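Side-chain contacts in odorant-binding protein 1F (Rattus norvegicus, PDB 3FIQ), which binds a wide variety of small odorant molecules as a secreted lipocalin of the nasal epithelium: residues V90-D95 / K126-E131; L135-E138 / P142-N145. All coordinates share one frame; numbering follows the deposited sequence.

Overall arrangement
Both contacts belong to helix 126-138, the helix of the lipocalin fold that follows the last long barrel strand, 111-119. Contact 1 ties its first turns to a point near the end of strand 85-93; contact 2 joins its last turn to the loop leading into strand 147-148. Their centres lie about 14 Å apart, and they follow one another along the chain. Contact 1 is a surface contact built on a salt bridge between oppositely charged side chains, flanked by two bridging waters. Contact 2 is partly buried: a methyl group meets an amide, and water alone carries the polar link to an exposed carboxylate.

Contact 1 (V90-D95 / K126-E131); sequences VLKKTD and KAQKQE
K92, near the end of strand 85-93 in the lipocalin barrel, reaches across to E131 on helix 126-138. NZ of K92 bonds to OE1 of E131 at 2.8 Å, a salt bridge in which the nitrogen approaches OE1 from the syn side, 27° out of the carboxylate plane. The lysine runs outward nearly straight and bends only at its last torsion (chi4 84°), which turns the ammonium group onto OE1 while K92 CD lies 3.4 Å from E131 OE1. The E131 chain is extended and obliquely crossed by the lysine. Two waters flank the bridge. One lies 3.0 Å from K92 NZ and 3.1 Å from Q128 NE2, accepting from both; the other donates to E131 OE2 at 2.9 Å and to the backbone O of L91 at 3.2 Å. L91 and K92 form a classic beta bulge opposite F99, whose ring also makes a cation-pi contact with K92. The ammonium group thus has carboxylate, water and aromatic partners, and both carboxylate oxygens are engaged, which probably favours the charged form of each group and limits rotation of the carboxylate, although the surface setting should weaken the net attraction.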
ATOM      1  N   VAL A  90      -5.199  -0.299   8.187  1.00 10.36           N
ATOM      2  CA  VAL A  90      -4.208   0.706   8.551  1.00  6.53           C
ATOM      3  C   VAL A  90      -3.473   0.290   9.819  1.00  9.27           C
ATOM      4  O   VAL A  90      -4.100  -0.056  10.798  1.00 12.86           O
ATOM      5  CB  VAL A  90      -4.937   2.024   8.782  1.00  9.07           C
ATOM      6  CG1 VAL A  90      -3.923   3.111   9.288  1.00 10.74           C
ATOM      7  CG2 VAL A  90      -5.598   2.488   7.475  1.00 11.30           C
ATOM      8  N   LEU A  91      -2.174   0.203   9.775  1.00  8.59           N
ATOM      9  CA  LEU A  91      -1.398  -0.161  10.931  1.00  8.50           C
ATOM     10  C   LEU A  91      -0.911   1.066  11.654  1.00 11.44           C
ATOM     11  O   LEU A  91      -0.713   1.060  12.876  1.00 17.06           O
ATOM     12  CB  LEU A  91      -0.117  -0.918  10.551  1.00 11.50           C
ATOM     13  CG  LEU A  91      -0.155  -2.194   9.852  1.00 11.61           C
ATOM     14  CD1 LEU A  91       1.266  -2.693   9.544  1.00 13.71           C
ATOM     15  CD2 LEU A  91      -0.910  -3.204  10.703  1.00 16.25           C
ATOM     16  N   LYS A  92      -0.658   2.144  10.948  1.00 11.27           N
ATOM     17  CA  LYS A  92      -0.138   3.350  11.564  1.00 15.84           C
ATOM     18  C   LYS A  92      -0.529   4.503  10.722  1.00  9.94           C
ATOM     19  O   LYS A  92      -0.553   4.428   9.519  1.00 11.56           O
ATOM     20  CB  LYS A  92       1.378   3.332  11.667  1.00 17.84           C
ATOM     21  CG  LYS A  92       2.035   4.696  11.983  1.00 38.92           C
ATOM     22  CD  LYS A  92       3.457   4.774  11.432  1.00 35.93           C
ATOM     23  CE  LYS A  92       3.967   6.187  11.394  1.00 35.55           C
ATOM     24  NZ  LYS A  92       4.506   6.520  12.722  1.00 37.73           N
ATOM     25  N   LYS A  93      -0.845   5.623  11.352  1.00  8.86           N
ATOM     26  CA  LYS A  93      -1.133   6.784  10.534  1.00 10.72           C
ATOM     27  C   LYS A  93      -0.732   8.074  11.258  1.00 16.00           C
ATOM     28  O   LYS A  93      -0.901   8.191  12.483  1.00 17.75           O
ATOM     29  CB  LYS A  93      -2.579   6.890  10.085  1.00 20.30           C
ATOM     30  CG  LYS A  93      -3.616   6.866  11.139  1.00 30.59           C
ATOM     31  CD  LYS A  93      -5.001   7.403  10.686  1.00 29.57           C
ATOM     32  CE  LYS A  93      -5.715   7.846  11.966  1.00 29.43           C
ATOM     33  NZ  LYS A  93      -7.133   8.072  11.862  1.00 33.36           N
ATOM     34  N   THR A  94      -0.232   9.011  10.456  1.00 12.09           N
ATOM     35  CA  THR A  94       0.044  10.392  10.835  1.00 14.53           C
ATOM     36  C   THR A  94      -0.583  11.225   9.737  1.00 15.11           C
ATOM     37  O   THR A  94      -1.188  10.681   8.787  1.00 17.95           O
ATOM     38  CB  THR A  94       1.525  10.672  10.902  1.00 20.68           C
ATOM     39  OG1 THR A  94       2.095  10.666   9.576  1.00 20.21           O
ATOM     40  CG2 THR A  94       2.239   9.635  11.699  1.00 24.73           C
ATOM     41  N   ASP A  95      -0.476  12.550   9.831  1.00 15.69           N
ATOM     42  CA  ASP A  95      -1.129  13.358   8.802  1.00 18.43           C
ATOM     43  C   ASP A  95      -0.507  13.147   7.422  1.00 21.45           C
ATOM     44  O   ASP A  95      -1.206  13.298   6.408  1.00 22.46           O
ATOM     45  CB  ASP A  95      -1.175  14.852   9.156  1.00 23.35           C
ATOM     46  CG  ASP A  95       0.185  15.464   9.221  1.00 39.89           C
ATOM     47  OD1 ASP A  95       0.906  15.140  10.175  1.00 46.16           O
ATOM     48  OD2 ASP A  95       0.535  16.271   8.322  1.00 49.66           O
ATOM     49  N   LYS A 126      14.174   8.656  10.457  1.00 16.63           N
ATOM     50  CA  LYS A 126      14.880   7.482  10.903  1.00 15.55           C
ATOM     51  C   LYS A 126      14.003   6.667  11.848  1.00 15.74           C
ATOM     52  O   LYS A 126      13.994   5.449  11.795  1.00 17.80           O
ATOM     53  CB  LYS A 126      16.238   7.863  11.586  1.00 20.11           C
ATOM     54  CG  LYS A 126      16.977   6.641  12.118  1.00 27.86           C
ATOM     55  CD  LYS A 126      18.372   6.983  12.715  1.00 51.90           C
ATOM     56  CE  LYS A 126      18.312   8.043  13.809  1.00 52.92           C
ATOM     57  NZ  LYS A 126      17.465   7.608  14.960  1.00 57.10           N
ATOM     58  N   ALA A 127      13.287   7.337  12.735  1.00 15.41           N
ATOM     59  CA  ALA A 127      12.383   6.683  13.630  1.00 14.86           C
ATOM     60  C   ALA A 127      11.287   5.867  12.891  1.00 18.31           C
ATOM     61  O   ALA A 127      10.935   4.745  13.297  1.00 18.56           O
ATOM     62  CB  ALA A 127      11.754   7.703  14.553  1.00 17.32           C
ATOM     63  N   GLN A 128      10.735   6.452  11.839  1.00 16.47           N
ATOM     64  CA  GLN A 128       9.719   5.773  11.087  1.00 10.56           C
ATOM     65  C   GLN A 128      10.284   4.550  10.329  1.00  8.60           C
ATOM     66  O   GLN A 128       9.605   3.538  10.218  1.00 13.21           O
ATOM     67  CB  GLN A 128       9.023   6.752  10.145  1.00 11.76           C
ATOM     68  CG  GLN A 128       8.259   7.826  10.832  1.00 13.23           C
ATOM     69  CD  GLN A 128       7.850   8.910   9.901  1.00 16.62           C
ATOM     70  OE1 GLN A 128       8.568   9.223   8.959  1.00 12.40           O
ATOM     71  NE2 GLN A 128       6.667   9.486  10.141  1.00 17.45           N
ATOM     72  N   LYS A 129      11.503   4.626   9.865  1.00  9.63           N
ATOM     73  CA  LYS A 129      12.162   3.500   9.230  1.00 10.17           C
ATOM     74  C   LYS A 129      12.324   2.353  10.202  1.00 14.01           C
ATOM     75  O   LYS A 129      12.144   1.208   9.833  1.00 14.49           O
ATOM     76  CB  LYS A 129      13.516   3.937   8.653  1.00 11.74           C
ATOM     77  CG  LYS A 129      13.342   4.831   7.480  1.00 15.13           C
ATOM     78  CD  LYS A 129      14.653   5.112   6.784  1.00 22.64           C
ATOM     79  CE  LYS A 129      14.490   6.071   5.608  1.00 23.81           C
ATOM     80  NZ  LYS A 129      15.868   6.556   5.197  1.00 29.97           N
ATOM     81  N   GLN A 130      12.680   2.680  11.433  1.00 14.81           N
ATOM     82  CA  GLN A 130      12.866   1.628  12.444  1.00 12.75           C
ATOM     83  C   GLN A 130      11.550   1.041  12.837  1.00 13.06           C
ATOM     84  O   GLN A 130      11.452  -0.187  13.017  1.00 16.34           O
ATOM     85  CB  GLN A 130      13.593   2.153  13.667  1.00 19.52           C
ATOM     86  CG  GLN A 130      15.003   2.436  13.376  1.00 24.20           C
ATOM     87  CD  GLN A 130      15.859   1.173  13.167  1.00 36.23           C
ATOM     88  OE1 GLN A 130      16.169   0.781  12.020  1.00 39.31           O
ATOM     89  NE2 GLN A 130      16.271   0.542  14.273  1.00 42.92           N
ATOM     90  N   GLU A 131      10.528   1.877  12.936  1.00 14.78           N
ATOM     91  CA  GLU A 131       9.162   1.394  13.151  1.00 15.04           C
ATOM     92  C   GLU A 131       8.737   0.426  12.034  1.00 11.09           C
ATOM     93  O   GLU A 131       8.115  -0.650  12.284  1.00 16.43           O
ATOM     94  CB  GLU A 131       8.177   2.556  13.178  1.00 20.51           C
ATOM     95  CG  GLU A 131       6.732   2.092  13.460  1.00 23.64           C
ATOM     96  CD  GLU A 131       5.785   3.251  13.803  1.00 34.26           C
ATOM     97  OE1 GLU A 131       6.134   4.436  13.545  1.00 36.04           O
ATOM     98  OE2 GLU A 131       4.695   2.960  14.317  1.00 40.40           O
TER
HETATM   99  O   HOH W   1       2.054   1.682  14.409  1.00 42.31           O
HETATM  100  O   HOH W   2       5.706   9.218  13.052  1.00 30.48           O

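Contact 2 (L135-E138 / P142-N145); sequences LAEE and PNEN
N143 lays its side-chain amide against the last turn of helix 126-138, where it meets A136 and E137. The methyl group CB of A136 touches the oxygen end, 3.3 Å from OD1 of N143 and 3.9 Å from its CG. The nitrogen end lies beside E137 instead: ND2 of N143 is 3.8 Å from the E137 CG and 3.9 Å from OE2, too far for a direct bond to the carboxylate. The two side chains cross at about a right angle, with amide and carboxylate planes 62° apart. A water spans this gap, accepting from N143 ND2 at 2.9 Å and donating to E137 OE2; its distance to the latter is unusually short, so its exact value is doubtful. A second bond from ND2 goes to the backbone O of R133, one turn earlier in the helix. With water and carbonyl both as acceptors, the nitrogen end of the amide is fixed, which leaves OD1 facing the methyl of A136.

In E137 the CG stands anti to the carbonyl carbon (chi1 -71°) and the chain is extended beyond it, which carries the carboxylate outward from the helix, leaning back toward its start, to the water; its OE1 makes a long, weak ion pair with K134. N143 to N145 form a short 3-10 segment in the loop, with N145 N bonded to P142 O at 3.1 Å. This loop forms the connection by which the lipocalin helix returns to the barrel through strand 147-148. Farther out, N143 O is bonded to T146 OG1, and N145 ND2 reaches A23 O at the end of strand 14-23, beside P142 packed on D24 and N145 on V26.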
ATOM      1  N   LEU A 135       7.701  -3.495  12.557  1.00 12.52           N
ATOM      2  CA  LEU A 135       6.416  -3.984  12.130  1.00 12.76           C
ATOM      3  C   LEU A 135       6.532  -5.177  11.181  1.00 11.40           C
ATOM      4  O   LEU A 135       5.759  -6.140  11.303  1.00 12.70           O
ATOM      5  CB  LEU A 135       5.619  -2.886  11.428  1.00 12.52           C
ATOM      6  CG  LEU A 135       5.026  -1.961  12.456  1.00 13.61           C
ATOM      7  CD1 LEU A 135       4.603  -0.683  11.660  1.00 16.59           C
ATOM      8  CD2 LEU A 135       3.866  -2.603  13.242  1.00 16.78           C
ATOM      9  N   ALA A 136       7.472  -5.103  10.230  1.00 10.79           N
ATOM     10  CA  ALA A 136       7.702  -6.169   9.326  1.00 10.60           C
ATOM     11  C   ALA A 136       8.047  -7.421  10.185  1.00 12.03           C
ATOM     12  O   ALA A 136       7.581  -8.501   9.889  1.00 13.80           O
ATOM     13  CB  ALA A 136       8.842  -5.807   8.302  1.00 10.21           C
ATOM     14  N   GLU A 137       8.915  -7.301  11.175  1.00 14.17           N
ATOM     15  CA  GLU A 137       9.269  -8.459  12.030  1.00 14.52           C
ATOM     16  C   GLU A 137       8.041  -9.032  12.690  1.00 15.96           C
ATOM     17  O   GLU A 137       7.834 -10.229  12.713  1.00 18.70           O
ATOM     18  CB  GLU A 137      10.332  -8.071  13.075  1.00 17.59           C
ATOM     19  CG  GLU A 137      11.669  -7.854  12.431  1.00 15.97           C
ATOM     20  CD  GLU A 137      12.752  -7.175  13.341  1.00 38.19           C
ATOM     21  OE1 GLU A 137      12.442  -6.736  14.484  1.00 35.11           O
ATOM     22  OE2 GLU A 137      13.931  -7.076  12.878  1.00 34.91           O
ATOM     23  N   GLU A 138       7.234  -8.134  13.206  1.00 13.14           N
ATOM     24  CA  GLU A 138       6.040  -8.533  13.894  1.00 15.83           C
ATOM     25  C   GLU A 138       5.092  -9.279  12.981  1.00 15.62           C
ATOM     26  O   GLU A 138       4.423 -10.221  13.455  1.00 17.62           O
ATOM     27  CB  GLU A 138       5.326  -7.336  14.519  1.00 20.41           C
ATOM     28  CG  GLU A 138       5.986  -6.666  15.701  1.00 36.26           C
ATOM     29  CD  GLU A 138       5.207  -5.413  16.071  1.00 45.19           C
ATOM     30  OE1 GLU A 138       3.971  -5.414  15.810  1.00 44.09           O
ATOM     31  OE2 GLU A 138       5.808  -4.449  16.610  1.00 52.40           O
ATOM     32  N   PRO A 142      10.151 -10.493   5.823  1.00 13.13           N
ATOM     33  CA  PRO A 142      11.591 -10.262   5.830  1.00 11.03           C
ATOM     34  C   PRO A 142      11.950  -8.852   5.445  1.00 10.80           C
ATOM     35  O   PRO A 142      11.569  -8.385   4.378  1.00 10.62           O
ATOM     36  CB  PRO A 142      12.131 -11.307   4.801  1.00 11.30           C
ATOM     37  CG  PRO A 142      11.065 -12.300   4.661  1.00 17.14           C
ATOM     38  CD  PRO A 142       9.805 -11.489   4.795  1.00 15.28           C
ATOM     39  N   ASN A 143      12.712  -8.138   6.280  1.00 10.26           N
ATOM     40  CA  ASN A 143      13.104  -6.763   5.932  1.00  8.73           C
ATOM     41  C   ASN A 143      14.026  -6.666   4.753  1.00 11.05           C
ATOM     42  O   ASN A 143      14.122  -5.593   4.116  1.00  9.52           O
ATOM     43  CB  ASN A 143      13.747  -6.076   7.149  1.00 13.50           C
ATOM     44  CG  ASN A 143      12.731  -5.507   8.066  1.00 14.19           C
ATOM     45  OD1 ASN A 143      11.866  -4.721   7.637  1.00 14.53           O
ATOM     46  ND2 ASN A 143      12.786  -5.903   9.324  1.00 14.75           N
ATOM     47  N   GLU A 144      14.700  -7.774   4.407  1.00 11.37           N
ATOM     48  CA  GLU A 144      15.620  -7.690   3.284  1.00 13.79           C
ATOM     49  C   GLU A 144      14.850  -7.660   1.981  1.00 10.46           C
ATOM     50  O   GLU A 144      15.443  -7.431   0.946  1.00 11.31           O
ATOM     51  CB  GLU A 144      16.602  -8.841   3.262  1.00 17.23           C
ATOM     52  CG  GLU A 144      15.958 -10.139   3.105  1.00 19.74           C
ATOM     53  CD  GLU A 144      15.685 -10.872   4.410  1.00 31.05           C
ATOM     54  OE1 GLU A 144      15.494 -10.225   5.533  1.00 24.78           O
ATOM     55  OE2 GLU A 144      15.646 -12.156   4.271  1.00 35.40           O
ATOM     56  N   ASN A 145      13.520  -7.874   2.034  1.00  7.24           N
ATOM     57  CA  ASN A 145      12.712  -7.699   0.830  1.00  6.42           C
ATOM     58  C   ASN A 145      12.200  -6.312   0.577  1.00  6.69           C
ATOM     59  O   ASN A 145      11.429  -6.088  -0.346  1.00  7.63           O
ATOM     60  CB  ASN A 145      11.547  -8.671   0.820  1.00  7.91           C
ATOM     61  CG  ASN A 145      11.978 -10.118   0.824  1.00 11.25           C
ATOM     62  OD1 ASN A 145      13.118 -10.435   0.601  1.00 10.50           O
ATOM     63  ND2 ASN A 145      11.032 -10.991   1.074  1.00  8.50           N
TER
HETATM   64  O   HOH W   3      14.735  -7.737  10.562  1.00 19.62           O